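Local coordinates for dihydroxyacetone kinase (PDB 1UN8), which catalyses the ATP-dependent phosphorylation of dihydroxyacetone to dihydroxyacetone phosphate, working as a homodimer with a divalent metal cofactor, at residues N7-L12 / H197-T202; N185-G190 / L245-E250; R475-A480 / Q537-V542. All blocks are in the same frame, centred on the assembly; numbering follows the deposited sequence.

Contact 1: residues N7-L12 / H197-T202; sequences NQRTHL and HLPQET
R9 and L12 converge on a single proline, P199, and the small interface shows how one rigid ring can receive both a charged chain and an aliphatic one. The apolar part belongs to L12, at the start of helix 12-22. With CG anti to the backbone N (chi1 -167°), the leucine extends toward the proline and sets its CD2 methyl 3.8 Å from CB of P199. The side chain runs at about a right angle to the ring, so a branch end rather than its length makes the contact.

The polar chain comes in differently. R9 bends at its second torsion (chi2 61°) and passes P199 with its CD-NE portion: CD stands 3.5 Å from the carbonyl O of P199, and NE is 3.8 Å from the ring carbon CG. That carbonyl meets the guanidinium obliquely and is not hydrogen-bonded to it. The charge is answered elsewhere, by a salt bridge from NH1 to D81.

A backbone bond from L12 N to R9 O, 3.1 Å, keeps both residues on one turn with their CB atoms toward P199, itself the centre of an inverse gamma turn. F4 also packs on P199, and I271 of the second subunit on L12, placing the junction at the dimer interface. The L12 side chain is about 7 Å from that of the substrate-binding S59. Chemically, van der Waals packing on P199 joins the two loops: NE faces the ring, while NH1 points away from P199 to D81.

Contact 2: residues N185-G190 / L245-E250; sequences NTFSLG and LAALPE
Strand 186-192 passes the C-terminal part of helix 233-247, with the CA atoms of F187 and A247 nearest, 7.4 Å apart. L248 N reaches L245 O only by a weak bond, and the chain continues in the extended conformation of L248 and P249. Within the mixed sheet, F187 and L189 are tied by backbone bonds to A307 and L305 of strand 301-309.

F187 carries the contact. Its CB points at the other segment, and CG, anti to the carbonyl carbon and beside the backbone N (chi1 -48°), lays the ring against two residues. Over one face lies the carbonyl of A247, whose O is 3.6 Å from CE2 of F187, while CB of the same alanine touches CD2 at 3.9 Å. L248 contributes its CD2 methyl, 3.6 Å from CD1 of F187, approaching the ring obliquely. Earlier in the same helix, L244 also packs on F187, and L189 rests on M240 and K243.

This is helix-on-sheet packing in the Dak1 domain, away from the annotated sites. Between these two segments the chemistry is mainly apolar, one aromatic ring held by dispersion, with the A247 carbonyl over its face and not hydrogen-bonded to it.

Contact 3: residues R475-A480 / Q537-V542; sequences RTMIDA and QRLAMV
M477 holds CG between its backbone N and carbonyl carbon (chi1 65°) and bends again at its last torsion (chi3 -83°), a course that carries CE to CD1 of L539. The two side chains cross at about a right angle where helix 478-490 meets helix 534-547, in the eight-helix barrel domain that binds ATP.

The L539 branches divide the work. CD1 is turned to M477, lying 3.4 Å from its backbone O as well as close to CB; the other methyl goes to the backbone of A480, with L539 CD2 3.6 Å from A480 C. The small side chain of A480 points at the other helix and permits a near approach, with CA atoms of A480 and A540 only 6.2 Å apart. A502 of helix 495-511 packs on A480 too.

T476 and D479 fit a capping box at the helix start, in which the threonine OG1 accepts from I478 N, though the placement of I478 N and D479 OD2 is less sure; D479 OD1 accepts from G473 N.

T476 and M477 both belong to the experimentally established ATP site, and the M477 side chain is about 4 Å from G535 of that site and from the bound phospholipid at their nearest atoms. The methionine thus links nucleotide site, lipid pocket and helix packing. Nearest the second helix's backbone, A480 CB stands 4.5 Å from A540 N.

Contacts 1 and 2 both fall within the DhaK range, their centres 36 Å apart, and they interlock along the chain: 7-12, then 185-190, 197-202 and 245-250. Strand 186-192 connects them, since 185-190 lies on it and 197-202 in the loop that follows. Contact 3 comes later in sequence, within the DhaL range, its centre 58 Å from that of contact 1 and 69 Å from that of contact 2. Contacts 2 and 3 lie on opposite sides of the chain's centre. The separation, about 40 Å between the nearest atoms of contacts 1 and 3, is consistent with a division of labour: dihydroxyacetone is bound in the sheet-containing part, ATP in the helical barrel.

Contact 1: residues N7-L12 / H197-T202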
loop_
_atom_site.group_PDB
_atom_site.type_symbol
_atom_site.label_atom_id
_atom_site.label_comp_id
_atom_site.label_asym_id
_atom_site.label_seq_id
_atom_site.Cartn_x
_atom_site.Cartn_y
_atom_site.Cartn_z
ATOM N N ASN A 7 -12.032 -11.482 -10.136
ATOM C CA ASN A 7 -12.992 -12.522 -10.483
ATOM C C ASN A 7 -13.158 -12.561 -11.997
ATOM O O ASN A 7 -12.346 -13.172 -12.689
ATOM C CB ASN A 7 -14.323 -12.216 -9.809
ATOM C CG ASN A 7 -15.305 -13.363 -9.901
ATOM O OD1 ASN A 7 -15.023 -14.398 -10.501
ATOM N ND2 ASN A 7 -16.472 -13.182 -9.301
ATOM N N GLN A 8 -14.207 -11.918 -12.509
ATOM C CA GLN A 8 -14.432 -11.857 -13.959
ATOM C C GLN A 8 -13.632 -10.671 -14.513
ATOM O O GLN A 8 -13.771 -9.545 -14.034
ATOM C CB GLN A 8 -15.921 -11.655 -14.276
ATOM C CG GLN A 8 -16.809 -12.824 -13.886
ATOM C CD GLN A 8 -16.339 -14.139 -14.506
ATOM O OE1 GLN A 8 -16.353 -14.307 -15.735
ATOM N NE2 GLN A 8 -15.910 -15.080 -13.655
ATOM N N ARG A 9 -12.791 -10.909 -15.511
ATOM C CA ARG A 9 -12.011 -9.814 -16.066
ATOM C C ARG A 9 -12.890 -8.649 -16.505
ATOM O O ARG A 9 -12.582 -7.495 -16.205
ATOM C CB ARG A 9 -11.170 -10.278 -17.260
ATOM C CG ARG A 9 -10.369 -9.150 -17.914
ATOM C CD ARG A 9 -9.380 -8.535 -16.932
ATOM N NE ARG A 9 -8.629 -7.422 -17.509
ATOM C CZ ARG A 9 -9.114 -6.192 -17.662
ATOM N NH1 ARG A 9 -10.348 -5.914 -17.275
ATOM N NH2 ARG A 9 -8.368 -5.237 -18.207
ATOM N N THR A 10 -13.983 -8.948 -17.205
ATOM C CA THR A 10 -14.869 -7.898 -17.694
ATOM C C THR A 10 -15.573 -7.098 -16.602
ATOM O O THR A 10 -16.033 -5.987 -16.865
ATOM C CB THR A 10 -15.951 -8.441 -18.692
ATOM O OG1 THR A 10 -16.845 -9.334 -18.017
ATOM C CG2 THR A 10 -15.289 -9.178 -19.849
ATOM N N HIS A 11 -15.648 -7.634 -15.385
ATOM C CA HIS A 11 -16.303 -6.917 -14.277
ATOM C C HIS A 11 -15.302 -6.248 -13.332
ATOM O O HIS A 11 -15.694 -5.592 -12.360
ATOM C CB HIS A 11 -17.185 -7.875 -13.472
ATOM C CG HIS A 11 -18.345 -8.429 -14.245
ATOM N ND1 HIS A 11 -19.183 -9.402 -13.740
ATOM C CD2 HIS A 11 -18.810 -8.143 -15.486
ATOM C CE1 HIS A 11 -20.109 -9.692 -14.637
ATOM N NE2 HIS A 11 -19.906 -8.941 -15.704
ATOM N N LEU A 12 -14.017 -6.421 -13.636
ATOM C CA LEU A 12 -12.911 -5.895 -12.833
ATOM C C LEU A 12 -13.132 -4.473 -12.328
ATOM O O LEU A 12 -13.252 -4.248 -11.113
ATOM C CB LEU A 12 -11.614 -5.963 -13.659
ATOM C CG LEU A 12 -10.174 -5.788 -13.125
ATOM C CD1 LEU A 12 -10.123 -4.822 -11.953
ATOM C CD2 LEU A 12 -9.620 -7.128 -12.728
ATOM N N HIS A 197 1.845 -5.787 -11.825
ATOM C CA HIS A 197 1.248 -7.035 -12.269
ATOM C C HIS A 197 -0.097 -6.690 -12.893
ATOM O O HIS A 197 -0.915 -6.008 -12.287
ATOM C CB HIS A 197 1.032 -7.989 -11.093
ATOM C CG HIS A 197 2.300 -8.539 -10.524
ATOM N ND1 HIS A 197 2.768 -8.192 -9.275
ATOM C CD2 HIS A 197 3.218 -9.386 -11.048
ATOM C CE1 HIS A 197 3.921 -8.799 -9.054
ATOM N NE2 HIS A 197 4.215 -9.530 -10.115
ATOM N N LEU A 198 -0.325 -7.160 -14.108
ATOM C CA LEU A 198 -1.572 -6.891 -14.801
ATOM C C LEU A 198 -2.577 -8.008 -14.577
ATOM O O LEU A 198 -2.193 -9.154 -14.383
ATOM C CB LEU A 198 -1.299 -6.730 -16.289
ATOM C CG LEU A 198 -0.394 -5.548 -16.647
ATOM C CD1 LEU A 198 -0.058 -5.605 -18.134
ATOM C CD2 LEU A 198 -1.093 -4.224 -16.295
ATOM N N PRO A 199 -3.878 -7.687 -14.592
ATOM C CA PRO A 199 -4.914 -8.705 -14.387
ATOM C C PRO A 199 -5.109 -9.585 -15.623
ATOM O O PRO A 199 -6.231 -9.751 -16.115
ATOM C CB PRO A 199 -6.148 -7.872 -14.059
ATOM C CG PRO A 199 -5.950 -6.669 -14.899
ATOM C CD PRO A 199 -4.478 -6.345 -14.691
ATOM N N GLN A 200 -4.013 -10.160 -16.113
ATOM C CA GLN A 200 -4.067 -11.009 -17.293
ATOM C C GLN A 200 -2.776 -11.786 -17.487
ATOM O O GLN A 200 -1.743 -11.489 -16.878
ATOM C CB GLN A 200 -4.290 -10.152 -18.526
ATOM C CG GLN A 200 -3.079 -9.303 -18.835
ATOM C CD GLN A 200 -3.430 -8.020 -19.551
ATOM O OE1 GLN A 200 -4.351 -7.298 -19.142
ATOM N NE2 GLN A 200 -2.687 -7.709 -20.617
ATOM N N GLU A 201 -2.845 -12.775 -18.363
ATOM C CA GLU A 201 -1.701 -13.612 -18.692
ATOM C C GLU A 201 -0.790 -12.748 -19.570
ATOM O O GLU A 201 -1.269 -12.068 -20.475
ATOM C CB GLU A 201 -2.203 -14.824 -19.470
ATOM C CG GLU A 201 -1.256 -15.983 -19.581
ATOM C CD GLU A 201 -1.933 -17.178 -20.226
ATOM O OE1 GLU A 201 -3.014 -17.578 -19.731
ATOM O OE2 GLU A 201 -1.394 -17.716 -21.219
ATOM N N THR A 202 0.510 -12.749 -19.300
ATOM C CA THR A 202 1.428 -11.942 -20.100
ATOM C C THR A 202 2.594 -12.746 -20.666
ATOM O O THR A 202 2.724 -13.947 -20.413
ATOM C CB THR A 202 2.009 -10.771 -19.279
ATOM O OG1 THR A 202 2.603 -11.277 -18.076
ATOM C CG2 THR A 202 0.921 -9.765 -18.936
#

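Contact 2: residues N185-G190 / L245-E250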
loop_
_atom_site.group_PDB
_atom_site.type_symbol
_atom_site.label_atom_id
_atom_site.label_comp_id
_atom_site.label_asym_id
_atom_site.label_seq_id
_atom_site.Cartn_x
_atom_site.Cartn_y
_atom_site.Cartn_z
ATOM N N ASN A 185 2.340 25.054 -11.528
ATOM C CA ASN A 185 3.219 25.079 -10.372
ATOM C C ASN A 185 3.392 23.696 -9.752
ATOM O O ASN A 185 3.811 23.566 -8.599
ATOM C CB ASN A 185 2.666 26.053 -9.334
ATOM C CG ASN A 185 2.957 27.499 -9.682
ATOM O OD1 ASN A 185 4.060 27.986 -9.453
ATOM N ND2 ASN A 185 1.972 28.189 -10.250
ATOM N N THR A 186 3.076 22.661 -10.523
ATOM C CA THR A 186 3.190 21.304 -10.033
ATOM C C THR A 186 4.224 20.519 -10.828
ATOM O O THR A 186 4.186 20.477 -12.056
ATOM C CB THR A 186 1.819 20.600 -10.084
ATOM O OG1 THR A 186 0.886 21.340 -9.287
ATOM C CG2 THR A 186 1.917 19.180 -9.543
ATOM N N PHE A 187 5.155 19.909 -10.105
ATOM C CA PHE A 187 6.226 19.127 -10.713
ATOM C C PHE A 187 6.360 17.765 -10.026
ATOM O O PHE A 187 6.482 17.669 -8.798
ATOM C CB PHE A 187 7.545 19.905 -10.630
ATOM C CG PHE A 187 7.428 21.342 -11.083
ATOM C CD1 PHE A 187 6.894 22.313 -10.237
ATOM C CD2 PHE A 187 7.777 21.707 -12.382
ATOM C CE1 PHE A 187 6.704 23.615 -10.675
ATOM C CE2 PHE A 187 7.589 23.012 -12.829
ATOM C CZ PHE A 187 7.051 23.966 -11.975
ATOM N N SER A 188 6.326 16.704 -10.822
ATOM C CA SER A 188 6.427 15.361 -10.272
ATOM C C SER A 188 7.501 14.517 -10.950
ATOM O O SER A 188 7.791 14.690 -12.136
ATOM C CB SER A 188 5.084 14.653 -10.393
ATOM O OG SER A 188 4.052 15.449 -9.852
ATOM N N LEU A 189 8.083 13.610 -10.174
ATOM C CA LEU A 189 9.100 12.704 -10.672
ATOM C C LEU A 189 8.931 11.360 -9.976
ATOM O O LEU A 189 8.882 11.284 -8.754
ATOM C CB LEU A 189 10.499 13.257 -10.401
ATOM C CG LEU A 189 11.662 12.383 -10.880
ATOM C CD1 LEU A 189 11.484 12.076 -12.356
ATOM C CD2 LEU A 189 12.992 13.098 -10.604
ATOM N N GLY A 190 8.838 10.298 -10.758
ATOM C CA GLY A 190 8.669 8.980 -10.174
ATOM C C GLY A 190 9.829 8.041 -10.442
ATOM O O GLY A 190 10.657 8.272 -11.332
ATOM N N LEU A 245 14.506 20.331 -8.096
ATOM C CA LEU A 245 15.012 21.677 -7.869
ATOM C C LEU A 245 15.315 22.415 -9.168
ATOM O O LEU A 245 15.099 23.627 -9.267
ATOM C CB LEU A 245 16.266 21.642 -6.991
ATOM C CG LEU A 245 16.013 21.457 -5.493
ATOM C CD1 LEU A 245 17.322 21.500 -4.731
ATOM C CD2 LEU A 245 15.073 22.544 -4.991
ATOM N N ALA A 246 15.806 21.688 -10.161
ATOM C CA ALA A 246 16.125 22.295 -11.443
ATOM C C ALA A 246 14.866 22.786 -12.159
ATOM O O ALA A 246 14.936 23.680 -13.004
ATOM C CB ALA A 246 16.873 21.298 -12.325
ATOM N N ALA A 247 13.713 22.215 -11.824
ATOM C CA ALA A 247 12.479 22.624 -12.473
ATOM C C ALA A 247 11.699 23.634 -11.655
ATOM O O ALA A 247 10.873 24.360 -12.188
ATOM C CB ALA A 247 11.616 21.416 -12.751
ATOM N N LEU A 248 11.965 23.682 -10.357
ATOM C CA LEU A 248 11.267 24.598 -9.473
ATOM C C LEU A 248 11.887 25.979 -9.481
ATOM O O LEU A 248 13.033 26.143 -9.886
ATOM C CB LEU A 248 11.307 24.060 -8.043
ATOM C CG LEU A 248 10.470 22.823 -7.711
ATOM C CD1 LEU A 248 11.018 22.145 -6.455
ATOM C CD2 LEU A 248 9.013 23.239 -7.532
ATOM N N PRO A 249 11.124 27.004 -9.053
ATOM C CA PRO A 249 11.653 28.370 -9.010
ATOM C C PRO A 249 12.811 28.309 -8.010
ATOM O O PRO A 249 12.818 27.441 -7.138
ATOM C CB PRO A 249 10.474 29.171 -8.474
ATOM C CG PRO A 249 9.304 28.429 -9.005
ATOM C CD PRO A 249 9.681 26.997 -8.756
ATOM N N GLU A 250 13.783 29.210 -8.109
ATOM C CA GLU A 250 14.902 29.140 -7.184
ATOM C C GLU A 250 14.525 29.526 -5.753
ATOM O O GLU A 250 15.301 29.306 -4.823
ATOM C CB GLU A 250 16.072 29.993 -7.682
ATOM C CG GLU A 250 16.063 31.432 -7.214
ATOM C CD GLU A 250 17.319 32.174 -7.629
ATOM O OE1 GLU A 250 17.514 32.360 -8.853
ATOM O OE2 GLU A 250 18.109 32.560 -6.734
#

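Contact 3: residues R475-A480 / Q537-V542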
loop_
_atom_site.group_PDB
_atom_site.type_symbol
_atom_site.label_atom_id
_atom_site.label_comp_id
_atom_site.label_asym_id
_atom_site.label_seq_id
_atom_site.Cartn_x
_atom_site.Cartn_y
_atom_site.Cartn_z
ATOM N N ARG A 475 9.092 -32.569 25.125
ATOM C CA ARG A 475 10.495 -32.931 24.976
ATOM C C ARG A 475 11.548 -31.876 25.309
ATOM O O ARG A 475 12.528 -31.711 24.577
ATOM C CB ARG A 475 10.747 -33.477 23.561
ATOM C CG ARG A 475 9.795 -34.609 23.167
ATOM C CD ARG A 475 10.277 -35.379 21.933
ATOM N NE ARG A 475 11.568 -36.023 22.161
ATOM C CZ ARG A 475 12.745 -35.497 21.829
ATOM N NH1 ARG A 475 12.797 -34.314 21.239
ATOM N NH2 ARG A 475 13.874 -36.140 22.110
ATOM N N THR A 476 11.357 -31.172 26.419
ATOM C CA THR A 476 12.339 -30.180 26.855
ATOM C C THR A 476 12.683 -30.500 28.301
ATOM O O THR A 476 12.050 -31.365 28.914
ATOM C CB THR A 476 11.787 -28.745 26.800
ATOM O OG1 THR A 476 10.928 -28.516 27.928
ATOM C CG2 THR A 476 11.010 -28.528 25.510
ATOM N N MET A 477 13.664 -29.798 28.853
ATOM C CA MET A 477 14.064 -30.038 30.234
ATOM C C MET A 477 12.861 -30.074 31.188
ATOM O O MET A 477 12.918 -30.691 32.250
ATOM C CB MET A 477 15.049 -28.967 30.673
ATOM C CG MET A 477 14.476 -27.585 30.714
ATOM S SD MET A 477 15.794 -26.433 31.089
ATOM C CE MET A 477 15.845 -26.573 32.865
ATOM N N ILE A 478 11.770 -29.425 30.799
ATOM C CA ILE A 478 10.570 -29.398 31.621
ATOM C C ILE A 478 10.123 -30.813 31.976
ATOM O O ILE A 478 9.696 -31.074 33.105
ATOM C CB ILE A 478 9.407 -28.688 30.883
ATOM C CG1 ILE A 478 9.818 -27.261 30.497
ATOM C CG2 ILE A 478 8.160 -28.668 31.759
ATOM C CD1 ILE A 478 10.166 -26.379 31.664
ATOM N N ASP A 479 10.229 -31.727 31.013
ATOM C CA ASP A 479 9.813 -33.111 31.227
ATOM C C ASP A 479 10.491 -33.823 32.391
ATOM O O ASP A 479 9.970 -34.810 32.909
ATOM C CB ASP A 479 10.014 -33.922 29.953
ATOM C CG ASP A 479 9.376 -33.268 28.761
ATOM O OD1 ASP A 479 8.134 -33.161 28.750
ATOM O OD2 ASP A 479 10.096 -32.869 27.828
ATOM N N ALA A 480 11.648 -33.322 32.801
ATOM C CA ALA A 480 12.364 -33.914 33.914
ATOM C C ALA A 480 12.279 -32.983 35.127
ATOM O O ALA A 480 12.189 -33.442 36.266
ATOM C CB ALA A 480 13.836 -34.158 33.525
ATOM N N GLN A 537 17.853 -34.692 30.129
ATOM C CA GLN A 537 18.977 -35.489 30.615
ATOM C C GLN A 537 19.852 -34.658 31.561
ATOM O O GLN A 537 20.200 -35.105 32.655
ATOM C CB GLN A 537 19.804 -36.011 29.425
ATOM C CG GLN A 537 21.288 -36.255 29.709
ATOM C CD GLN A 537 21.563 -37.555 30.421
ATOM O OE1 GLN A 537 20.674 -38.165 31.022
ATOM N NE2 GLN A 537 22.807 -37.983 30.372
ATOM N N ARG A 538 20.199 -33.446 31.141
ATOM C CA ARG A 538 21.032 -32.572 31.965
ATOM C C ARG A 538 20.392 -32.382 33.334
ATOM O O ARG A 538 21.055 -32.407 34.373
ATOM C CB ARG A 538 21.207 -31.229 31.291
ATOM N N LEU A 539 19.087 -32.204 33.313
ATOM C CA LEU A 539 18.328 -31.999 34.517
ATOM C C LEU A 539 18.353 -33.232 35.397
ATOM O O LEU A 539 18.575 -33.149 36.603
ATOM C CB LEU A 539 16.917 -31.678 34.120
ATOM C CG LEU A 539 16.278 -30.670 35.035
ATOM C CD1 LEU A 539 15.501 -29.680 34.181
ATOM C CD2 LEU A 539 15.422 -31.404 36.066
ATOM N N ALA A 540 18.131 -34.384 34.783
ATOM C CA ALA A 540 18.127 -35.635 35.518
ATOM C C ALA A 540 19.492 -35.915 36.134
ATOM O O ALA A 540 19.586 -36.430 37.247
ATOM C CB ALA A 540 17.712 -36.784 34.592
ATOM N N MET A 541 20.556 -35.579 35.425
ATOM C CA MET A 541 21.878 -35.834 35.965
ATOM C C MET A 541 22.181 -34.898 37.131
ATOM O O MET A 541 22.888 -35.262 38.068
ATOM C CB MET A 541 22.925 -35.705 34.862
ATOM C CG MET A 541 22.773 -36.755 33.789
ATOM S SD MET A 541 22.781 -38.443 34.456
ATOM C CE MET A 541 21.011 -38.816 34.602
ATOM N N VAL A 542 21.632 -33.691 37.082
ATOM C CA VAL A 542 21.852 -32.754 38.162
ATOM C C VAL A 542 21.259 -33.346 39.433
ATOM O O VAL A 542 21.945 -33.478 40.445
ATOM C CB VAL A 542 21.199 -31.395 37.867
ATOM C CG1 VAL A 542 21.162 -30.548 39.131
ATOM C CG2 VAL A 542 21.992 -30.672 36.792
#